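Local coordinates for alginate lyase AlgAT5 (Defluviitalea, PDB 5ZQI), which probably cleaves alginate by beta-elimination, as a polysaccharide lyase of family 7 built on a beta-sandwich fold, at residues H153-K158 with D251-G257; L64-L69 with T80-L84. One frame throughout, in Å; residues are numbered along the deposited sequence.

Interaction 1: residues H153-K158 with D251-G257; sequences HLPEVK and DSEDAYG. With SO4 (sulfate ion), chain B.
His153 and Tyr256 lay their rings flat on one another in an offset stack, centroids 3.8 Å apart and planes only 6° from parallel. Tyr256 CZ sits over the middle of the imidazole, and His153 CD2 over the middle of the phenol ring. The tyrosine ring gets there because CG stands between its backbone N and carbonyl carbon (chi1 62°), which swings the ring back to the histidine although its CB leaves the other way. Lys105 makes a cation-pi contact with the same tyrosine. In the plane of the imidazole, Tyr256 O lies at the edge, 3.0 Å from His153 CD2, and a water bridges Leu154 O and Tyr256 N, with a weak bond from His153 NE2. Close packing continues where His153 O receives a CA-H...O contact from Gly257 CA at 3.3 Å, and Pro155 leans on Ala255 and on Cys108.

At the other end the buried carboxylate of Asp251 faces the backbone of Val157 and Lys158. Val157 N gives its hydrogen to Asp251 OD1 at 2.8 Å and Lys158 N to Asp251 OD2 at 3.0 Å, both nearly straight, on the syn sides and about 22° out of the carboxylate plane. Ser245 OG also bonds OD2, so three bonds fix the rotation of the carboxylate. By contrast the solvent side is loose: Glu156 is exposed, its OE1 no nearer than 3.9 Å to Ser252 OG. Lys158 runs away from the contact, its NZ meeting O4 of a sulfate at 2.8 Å that Tyr118 and Arg177 also bind. The whole joins the end of strand 142-153 and the loop after it to the turn leading into, and the first residues of, its antiparallel neighbour, strand 256-269, at one end of a sheet of the beta-sandwich.

Interaction 2: residues L64-L69 with T80-L84; sequences LTNWKL and TQPEL
The amide of Gln81 lies over one face of the Leu64 carbonyl, and the backbone N of Trp67 approaches the opposite face. Gln81 NE2 donates to Leu64 O at 3.0 Å, standing 75° out of the carbonyl plane, while the oxygen remains near the plane of the amide that grips it; Gln81 OE1 takes a weak hydrogen bond from Asp85 N. The contact holds the loop after strand 78-79 against strand 67-70, its antiparallel partner in one sheet of the beta-sandwich, and the residues leading into it. Gln81 CG, anti to its carbonyl carbon (chi1 -69°), comes to 3.5 Å from Thr65 O, and the bend at chi2 (-72°) turns the amide so that NE2 reaches Leu64 O. A leucine at Gln81 would probably leave Leu64 O with Trp67 N as its one remaining protein donor here, and the loop less firmly tied to it. On the apolar side, Leu84 crosses Leu64 at about a right angle and sets CD1 4.0 Å from Leu69 CB; Phe93 touches all three leucines. Lys68 runs alongside Thr80 on its way to a salt bridge with Glu78. A water accepts from Gln81 N at 2.9 Å and donates to Trp67 O at 2.8 Å.

Overall arrangement
Interactions 1 and 2 lie in different parts of the same beta-sandwich, their centres 28 Å apart and their nearest atoms about 12 Å apart, so neither touches the other. Along the chain they come in series, 64-69 with 80-84 closing before 153-158 meets 251-257. Interaction 1 joins segments 93 residues apart at their closest ends; interaction 2 is local, with 11. Strand 256-269 connects them indirectly: interaction 1 holds its beginning, whereas Leu264 and Val266 further along pack on Trp67. The sulfate, probably from the crystallisation liquor, belongs to the side of interaction 1.

Interaction 1: residues H153-K158 with D251-G257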
ATOM      1  N   HIS A 153       5.745 -10.178  -7.493  1.00  9.83           N
ATOM      2  CA  HIS A 153       6.364  -9.864  -8.773  1.00  9.58           C
ATOM      3  C   HIS A 153       6.917  -8.450  -8.704  1.00  9.01           C
ATOM      4  O   HIS A 153       6.341  -7.571  -8.056  1.00  8.38           O
ATOM      5  CB  HIS A 153       5.357  -9.998  -9.926  1.00 10.92           C
ATOM      6  CG  HIS A 153       5.981 -10.184 -11.274  1.00 12.32           C
ATOM      7  ND1 HIS A 153       6.226 -11.424 -11.830  1.00 19.15           N
ATOM      8  CD2 HIS A 153       6.351  -9.276 -12.205  1.00 10.43           C
ATOM      9  CE1 HIS A 153       6.757 -11.267 -13.029  1.00 15.57           C
ATOM     10  NE2 HIS A 153       6.862  -9.973 -13.273  1.00 16.24           N
ATOM     11  N   LEU A 154       8.045  -8.241  -9.386  1.00 10.47           N
ATOM     12  CA  LEU A 154       8.769  -6.980  -9.437  1.00 10.71           C
ATOM     13  C   LEU A 154       9.079  -6.622 -10.872  1.00 10.07           C
ATOM     14  O   LEU A 154       9.264  -7.503 -11.715  1.00 11.67           O
ATOM     15  CB  LEU A 154      10.101  -7.048  -8.663  1.00 11.76           C
ATOM     16  CG  LEU A 154      10.003  -7.299  -7.154  1.00  9.85           C
ATOM     17  CD1 LEU A 154      11.413  -7.488  -6.607  1.00 12.25           C
ATOM     18  CD2 LEU A 154       9.278  -6.187  -6.463  1.00 11.82           C
ATOM     19  N   PRO A 155       9.182  -5.333 -11.209  1.00 10.02           N
ATOM     20  CA  PRO A 155       9.718  -4.967 -12.526  1.00 10.79           C
ATOM     21  C   PRO A 155      11.125  -5.528 -12.705  1.00 12.77           C
ATOM     22  O   PRO A 155      11.854  -5.753 -11.734  1.00 12.25           O
ATOM     23  CB  PRO A 155       9.707  -3.434 -12.505  1.00 10.65           C
ATOM     24  CG  PRO A 155       8.622  -3.073 -11.503  1.00 11.32           C
ATOM     25  CD  PRO A 155       8.772  -4.152 -10.425  1.00 10.42           C
ATOM     26  N   GLU A 156      11.495  -5.770 -13.960  1.00 12.80           N
ATOM     27  CA  GLU A 156      12.795  -6.383 -14.232  1.00 13.86           C
ATOM     28  C   GLU A 156      13.952  -5.397 -14.070  1.00 16.66           C
ATOM     29  O   GLU A 156      15.018  -5.770 -13.569  1.00 18.47           O
ATOM     30  CB  GLU A 156      12.821  -7.006 -15.625  1.00 19.30           C
ATOM     31  CG  GLU A 156      12.125  -6.251 -16.738  1.00 44.85           C
ATOM     32  CD  GLU A 156      11.766  -7.212 -17.868  1.00 54.00           C
ATOM     33  OE1 GLU A 156      10.602  -7.188 -18.353  1.00 36.44           O
ATOM     34  OE2 GLU A 156      12.627  -8.042 -18.256  1.00 47.50           O
ATOM     35  N   VAL A 157      13.780  -4.144 -14.475  1.00 13.88           N
ATOM     36  CA  VAL A 157      14.918  -3.221 -14.491  1.00 14.83           C
ATOM     37  C   VAL A 157      15.027  -2.486 -13.160  1.00 14.82           C
ATOM     38  O   VAL A 157      16.034  -2.628 -12.450  1.00 18.28           O
ATOM     39  CB  VAL A 157      14.824  -2.242 -15.679  1.00 15.25           C
ATOM     40  CG1 VAL A 157      16.035  -1.303 -15.712  1.00 17.70           C
ATOM     41  CG2 VAL A 157      14.724  -3.017 -16.971  1.00 17.11           C
ATOM     42  N   LYS A 158      14.017  -1.688 -12.812  1.00 13.20           N
ATOM     43  CA  LYS A 158      13.956  -1.003 -11.511  1.00 12.61           C
ATOM     44  C   LYS A 158      13.009  -1.835 -10.648  1.00 11.59           C
ATOM     45  O   LYS A 158      11.784  -1.627 -10.627  1.00 10.90           O
ATOM     46  CB  LYS A 158      13.505   0.438 -11.686  1.00 13.87           C
ATOM     47  CG  LYS A 158      13.673   1.305 -10.447  1.00 12.26           C
ATOM     48  CD  LYS A 158      13.455   2.768 -10.807  1.00 12.57           C
ATOM     49  CE  LYS A 158      13.595   3.702  -9.620  1.00 12.41           C
ATOM     50  NZ  LYS A 158      12.657   3.405  -8.516  1.00 14.67           N
ATOM     51  N   ASP A 251      12.097  -0.108 -18.070  1.00 12.95           N
ATOM     52  CA  ASP A 251      11.182  -1.230 -18.003  1.00 12.52           C
ATOM     53  C   ASP A 251      10.213  -1.193 -19.176  1.00 12.99           C
ATOM     54  O   ASP A 251       9.901  -0.129 -19.716  1.00 16.12           O
ATOM     55  CB  ASP A 251      10.433  -1.225 -16.668  1.00 12.92           C
ATOM     56  CG  ASP A 251      11.205  -1.971 -15.571  1.00 15.09           C
ATOM     57  OD1 ASP A 251      11.442  -3.184 -15.775  1.00 14.76           O
ATOM     58  OD2 ASP A 251      11.604  -1.362 -14.555  1.00 14.47           O
ATOM     59  N   SER A 252       9.756  -2.380 -19.583  1.00 16.70           N
ATOM     60  CA  SER A 252       8.737  -2.488 -20.615  1.00 14.76           C
ATOM     61  C   SER A 252       7.363  -2.107 -20.058  1.00 13.32           C
ATOM     62  O   SER A 252       7.126  -2.094 -18.851  1.00 12.28           O
ATOM     63  CB  SER A 252       8.702  -3.904 -21.180  1.00 17.54           C
ATOM     64  OG  SER A 252       8.167  -4.805 -20.249  1.00 25.66           O
ATOM     65  N   GLU A 253       6.443  -1.790 -20.971  1.00 16.32           N
ATOM     66  CA  GLU A 253       5.102  -1.409 -20.541  1.00 15.92           C
ATOM     67  C   GLU A 253       4.425  -2.511 -19.738  1.00 13.31           C
ATOM     68  O   GLU A 253       3.633  -2.218 -18.828  1.00 13.36           O
ATOM     69  CB  GLU A 253       4.241  -1.031 -21.747  1.00 18.24           C
ATOM     70  CG  GLU A 253       4.660   0.280 -22.426  1.00 20.22           C
ATOM     71  CD  GLU A 253       3.962   0.514 -23.742  1.00 44.75           C
ATOM     72  OE1 GLU A 253       3.057  -0.271 -24.087  1.00 54.52           O
ATOM     73  OE2 GLU A 253       4.319   1.486 -24.438  1.00 55.08           O
ATOM     74  N   ASP A 254       4.730  -3.775 -20.035  1.00 13.80           N
ATOM     75  CA  ASP A 254       4.063  -4.899 -19.389  1.00 14.09           C
ATOM     76  C   ASP A 254       4.840  -5.467 -18.200  1.00 14.18           C
ATOM     77  O   ASP A 254       4.364  -6.411 -17.557  1.00 16.17           O
ATOM     78  CB  ASP A 254       3.771  -6.013 -20.410  1.00 16.33           C
ATOM     79  CG  ASP A 254       4.991  -6.477 -21.157  1.00 31.06           C
ATOM     80  OD1 ASP A 254       6.122  -6.135 -20.756  1.00 45.02           O
ATOM     81  OD2 ASP A 254       4.807  -7.185 -22.171  1.00 48.59           O
ATOM     82  N   ALA A 255       6.003  -4.914 -17.873  1.00 12.26           N
ATOM     83  CA  ALA A 255       6.634  -5.230 -16.598  1.00 11.34           C
ATOM     84  C   ALA A 255       5.727  -4.745 -15.479  1.00 10.29           C
ATOM     85  O   ALA A 255       4.954  -3.798 -15.656  1.00 12.54           O
ATOM     86  CB  ALA A 255       8.004  -4.572 -16.485  1.00 13.52           C
ATOM     87  N   TYR A 256       5.787  -5.403 -14.327  1.00  9.81           N
ATOM     88  CA  TYR A 256       4.846  -5.009 -13.286  1.00  8.95           C
ATOM     89  C   TYR A 256       5.300  -5.392 -11.886  1.00  8.54           C
ATOM     90  O   TYR A 256       6.124  -6.292 -11.680  1.00 10.33           O
ATOM     91  CB  TYR A 256       3.462  -5.625 -13.546  1.00  9.33           C
ATOM     92  CG  TYR A 256       3.413  -7.149 -13.529  1.00 10.08           C
ATOM     93  CD1 TYR A 256       3.767  -7.902 -14.644  1.00 11.27           C
ATOM     94  CD2 TYR A 256       2.950  -7.814 -12.400  1.00  9.85           C
ATOM     95  CE1 TYR A 256       3.652  -9.290 -14.628  1.00 12.24           C
ATOM     96  CE2 TYR A 256       2.853  -9.198 -12.370  1.00 11.96           C
ATOM     97  CZ  TYR A 256       3.201  -9.926 -13.485  1.00 12.00           C
ATOM     98  OH  TYR A 256       3.079 -11.310 -13.423  1.00 16.48           O
ATOM     99  N   GLY A 257       4.701  -4.687 -10.928  1.00  7.60           N
ATOM    100  CA  GLY A 257       4.694  -5.095  -9.535  1.00  8.73           C
ATOM    101  C   GLY A 257       3.357  -5.731  -9.178  1.00  7.29           C
ATOM    102  O   GLY A 257       2.311  -5.338  -9.687  1.00  7.65           O
TER
HETATM  103  S   SO4 B 301      12.751   6.791  -6.778  1.00 31.57           S
HETATM  104  O1  SO4 B 301      14.160   6.665  -7.153  1.00 42.31           O
HETATM  105  O2  SO4 B 301      12.634   7.417  -5.462  1.00 38.68           O
HETATM  106  O3  SO4 B 301      12.046   7.591  -7.776  1.00 28.25           O
HETATM  107  O4  SO4 B 301      12.133   5.469  -6.695  1.00 24.16           O
HETATM  108  O   HOH W   1       7.993  -7.232 -14.311  1.00 13.90           O

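Interaction 2: residues L64-L69 with T80-L84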
ATOM      1  N   LEU A  64     -13.583  -3.574   2.859  1.00  9.03           N
ATOM      2  CA  LEU A  64     -13.281  -2.420   2.024  1.00  7.56           C
ATOM      3  C   LEU A  64     -14.141  -1.206   2.334  1.00  9.09           C
ATOM      4  O   LEU A  64     -14.059  -0.191   1.623  1.00  8.78           O
ATOM      5  CB  LEU A  64     -13.384  -2.793   0.551  1.00  9.90           C
ATOM      6  CG  LEU A  64     -12.391  -3.847   0.061  1.00 12.39           C
ATOM      7  CD1 LEU A  64     -12.705  -4.158  -1.446  1.00 11.34           C
ATOM      8  CD2 LEU A  64     -10.954  -3.437   0.249  1.00 10.58           C
ATOM      9  N   THR A  65     -14.935  -1.269   3.400  1.00  9.97           N
ATOM     10  CA  THR A  65     -15.872  -0.214   3.744  1.00  9.50           C
ATOM     11  C   THR A  65     -15.236   1.169   3.719  1.00 11.09           C
ATOM     12  O   THR A  65     -15.801   2.108   3.151  1.00 12.16           O
ATOM     13  CB  THR A  65     -16.454  -0.501   5.124  1.00 12.65           C
ATOM     14  OG1 THR A  65     -17.070  -1.801   5.137  1.00 17.38           O
ATOM     15  CG2 THR A  65     -17.483   0.564   5.530  1.00 14.30           C
ATOM     16  N   ASN A  66     -14.106   1.334   4.393  1.00  9.27           N
ATOM     17  CA  ASN A  66     -13.482   2.638   4.586  1.00  9.51           C
ATOM     18  C   ASN A  66     -12.209   2.739   3.759  1.00  8.65           C
ATOM     19  O   ASN A  66     -11.164   3.183   4.237  1.00  8.91           O
ATOM     20  CB  ASN A  66     -13.208   2.886   6.067  1.00 10.56           C
ATOM     21  CG  ASN A  66     -14.403   3.431   6.781  1.00 13.97           C
ATOM     22  OD1 ASN A  66     -15.274   4.064   6.172  1.00 12.80           O
ATOM     23  ND2 ASN A  66     -14.475   3.174   8.078  1.00 18.42           N
ATOM     24  N   TRP A  67     -12.326   2.376   2.484  1.00  7.85           N
ATOM     25  CA  TRP A  67     -11.250   2.559   1.535  1.00  7.21           C
ATOM     26  C   TRP A  67     -11.835   3.037   0.213  1.00  7.25           C
ATOM     27  O   TRP A  67     -13.002   2.823  -0.080  1.00  7.33           O
ATOM     28  CB  TRP A  67     -10.493   1.260   1.291  1.00  6.66           C
ATOM     29  CG  TRP A  67      -9.737   0.625   2.450  1.00  7.21           C
ATOM     30  CD1 TRP A  67     -10.150  -0.402   3.237  1.00  8.14           C
ATOM     31  CD2 TRP A  67      -8.433   0.987   2.912  1.00  7.39           C
ATOM     32  NE1 TRP A  67      -9.173  -0.714   4.151  1.00  8.61           N
ATOM     33  CE2 TRP A  67      -8.102   0.118   3.965  1.00  7.98           C
ATOM     34  CE3 TRP A  67      -7.499   1.944   2.509  1.00  7.47           C
ATOM     35  CZ2 TRP A  67      -6.912   0.209   4.645  1.00  9.23           C
ATOM     36  CZ3 TRP A  67      -6.304   2.036   3.187  1.00  8.13           C
ATOM     37  CH2 TRP A  67      -6.005   1.156   4.228  1.00  8.71           C
ATOM     38  N   LYS A  68     -10.991   3.659  -0.608  1.00  8.12           N
ATOM     39  CA  LYS A  68     -11.253   3.855  -2.031  1.00  6.55           C
ATOM     40  C   LYS A  68     -10.044   3.344  -2.798  1.00  6.58           C
ATOM     41  O   LYS A  68      -8.933   3.298  -2.251  1.00  8.07           O
ATOM     42  CB  LYS A  68     -11.567   5.307  -2.376  1.00  9.74           C
ATOM     43  CG  LYS A  68     -10.494   6.304  -2.202  1.00 10.11           C
ATOM     44  CD  LYS A  68     -10.931   7.674  -2.782  1.00 12.40           C
ATOM     45  CE  LYS A  68      -9.928   8.743  -2.474  1.00 13.23           C
ATOM     46  NZ  LYS A  68     -10.330  10.031  -3.106  1.00 19.62           N
ATOM     47  N   LEU A  69     -10.266   2.928  -4.044  1.00  7.35           N
ATOM     48  CA  LEU A  69      -9.232   2.298  -4.863  1.00  7.73           C
ATOM     49  C   LEU A  69      -8.815   3.210  -6.011  1.00  6.33           C
ATOM     50  O   LEU A  69      -9.683   3.734  -6.712  1.00  9.52           O
ATOM     51  CB  LEU A  69      -9.741   0.974  -5.431  1.00  7.35           C
ATOM     52  CG  LEU A  69      -8.802   0.220  -6.374  1.00  7.64           C
ATOM     53  CD1 LEU A  69      -7.628  -0.371  -5.653  1.00 10.48           C
ATOM     54  CD2 LEU A  69      -9.603  -0.885  -7.097  1.00 11.38           C
ATOM     55  N   THR A  80     -14.813   4.285  -5.684  1.00  7.96           N
ATOM     56  CA  THR A  80     -15.222   4.567  -4.321  1.00  9.28           C
ATOM     57  C   THR A  80     -16.392   3.680  -3.935  1.00 11.02           C
ATOM     58  O   THR A  80     -17.032   3.053  -4.774  1.00 10.40           O
ATOM     59  CB  THR A  80     -15.600   6.037  -4.149  1.00  9.91           C
ATOM     60  OG1 THR A  80     -16.695   6.376  -5.008  1.00 15.69           O
ATOM     61  CG2 THR A  80     -14.439   6.930  -4.484  1.00 10.76           C
ATOM     62  N   GLN A  81     -16.676   3.645  -2.636  1.00 10.32           N
ATOM     63  CA  GLN A  81     -17.910   3.054  -2.173  1.00 10.50           C
ATOM     64  C   GLN A  81     -19.070   3.949  -2.601  1.00 12.39           C
ATOM     65  O   GLN A  81     -18.947   5.180  -2.598  1.00 13.69           O
ATOM     66  CB  GLN A  81     -17.891   2.905  -0.652  1.00 11.87           C
ATOM     67  CG  GLN A  81     -16.886   1.838  -0.162  1.00 11.84           C
ATOM     68  CD  GLN A  81     -17.299   0.399  -0.439  1.00  9.65           C
ATOM     69  OE1 GLN A  81     -18.367   0.143  -0.961  1.00 12.84           O
ATOM     70  NE2 GLN A  81     -16.420  -0.532  -0.142  1.00 10.75           N
ATOM     71  N   PRO A  82     -20.233   3.362  -2.953  1.00 11.71           N
ATOM     72  CA  PRO A  82     -20.555   1.937  -2.812  1.00 11.44           C
ATOM     73  C   PRO A  82     -20.154   1.030  -3.970  1.00 11.64           C
ATOM     74  O   PRO A  82     -20.235  -0.197  -3.830  1.00 13.16           O
ATOM     75  CB  PRO A  82     -22.089   1.937  -2.676  1.00 13.98           C
ATOM     76  CG  PRO A  82     -22.518   3.148  -3.488  1.00 15.26           C
ATOM     77  CD  PRO A  82     -21.419   4.176  -3.264  1.00 15.30           C
ATOM     78  N   GLU A  83     -19.722   1.607  -5.096  1.00 10.61           N
ATOM     79  CA  GLU A  83     -19.335   0.779  -6.229  1.00 12.61           C
ATOM     80  C   GLU A  83     -18.200  -0.180  -5.883  1.00 11.54           C
ATOM     81  O   GLU A  83     -18.174  -1.303  -6.384  1.00  9.73           O
ATOM     82  CB  GLU A  83     -18.940   1.665  -7.401  1.00 11.93           C
ATOM     83  CG  GLU A  83     -20.080   2.437  -8.001  1.00 13.00           C
ATOM     84  CD  GLU A  83     -20.425   3.758  -7.257  1.00 14.30           C
ATOM     85  OE1 GLU A  83     -19.628   4.180  -6.369  1.00 15.21           O
ATOM     86  OE2 GLU A  83     -21.470   4.358  -7.592  1.00 21.54           O
ATOM     87  N   LEU A  84     -17.287   0.208  -4.996  1.00  8.85           N
ATOM     88  CA  LEU A  84     -16.158  -0.660  -4.684  1.00  7.41           C
ATOM     89  C   LEU A  84     -16.608  -1.986  -4.082  1.00 10.31           C
ATOM     90  O   LEU A  84     -15.941  -3.008  -4.281  1.00  9.48           O
ATOM     91  CB  LEU A  84     -15.183   0.071  -3.750  1.00  7.11           C
ATOM     92  CG  LEU A  84     -13.925  -0.666  -3.327  1.00  7.80           C
ATOM     93  CD1 LEU A  84     -13.062  -1.052  -4.502  1.00  9.55           C
ATOM     94  CD2 LEU A  84     -13.077   0.181  -2.350  1.00  7.89           C
TER
HETATM   95  O   HOH W   2     -14.744   4.848  -0.863  1.00 10.05           O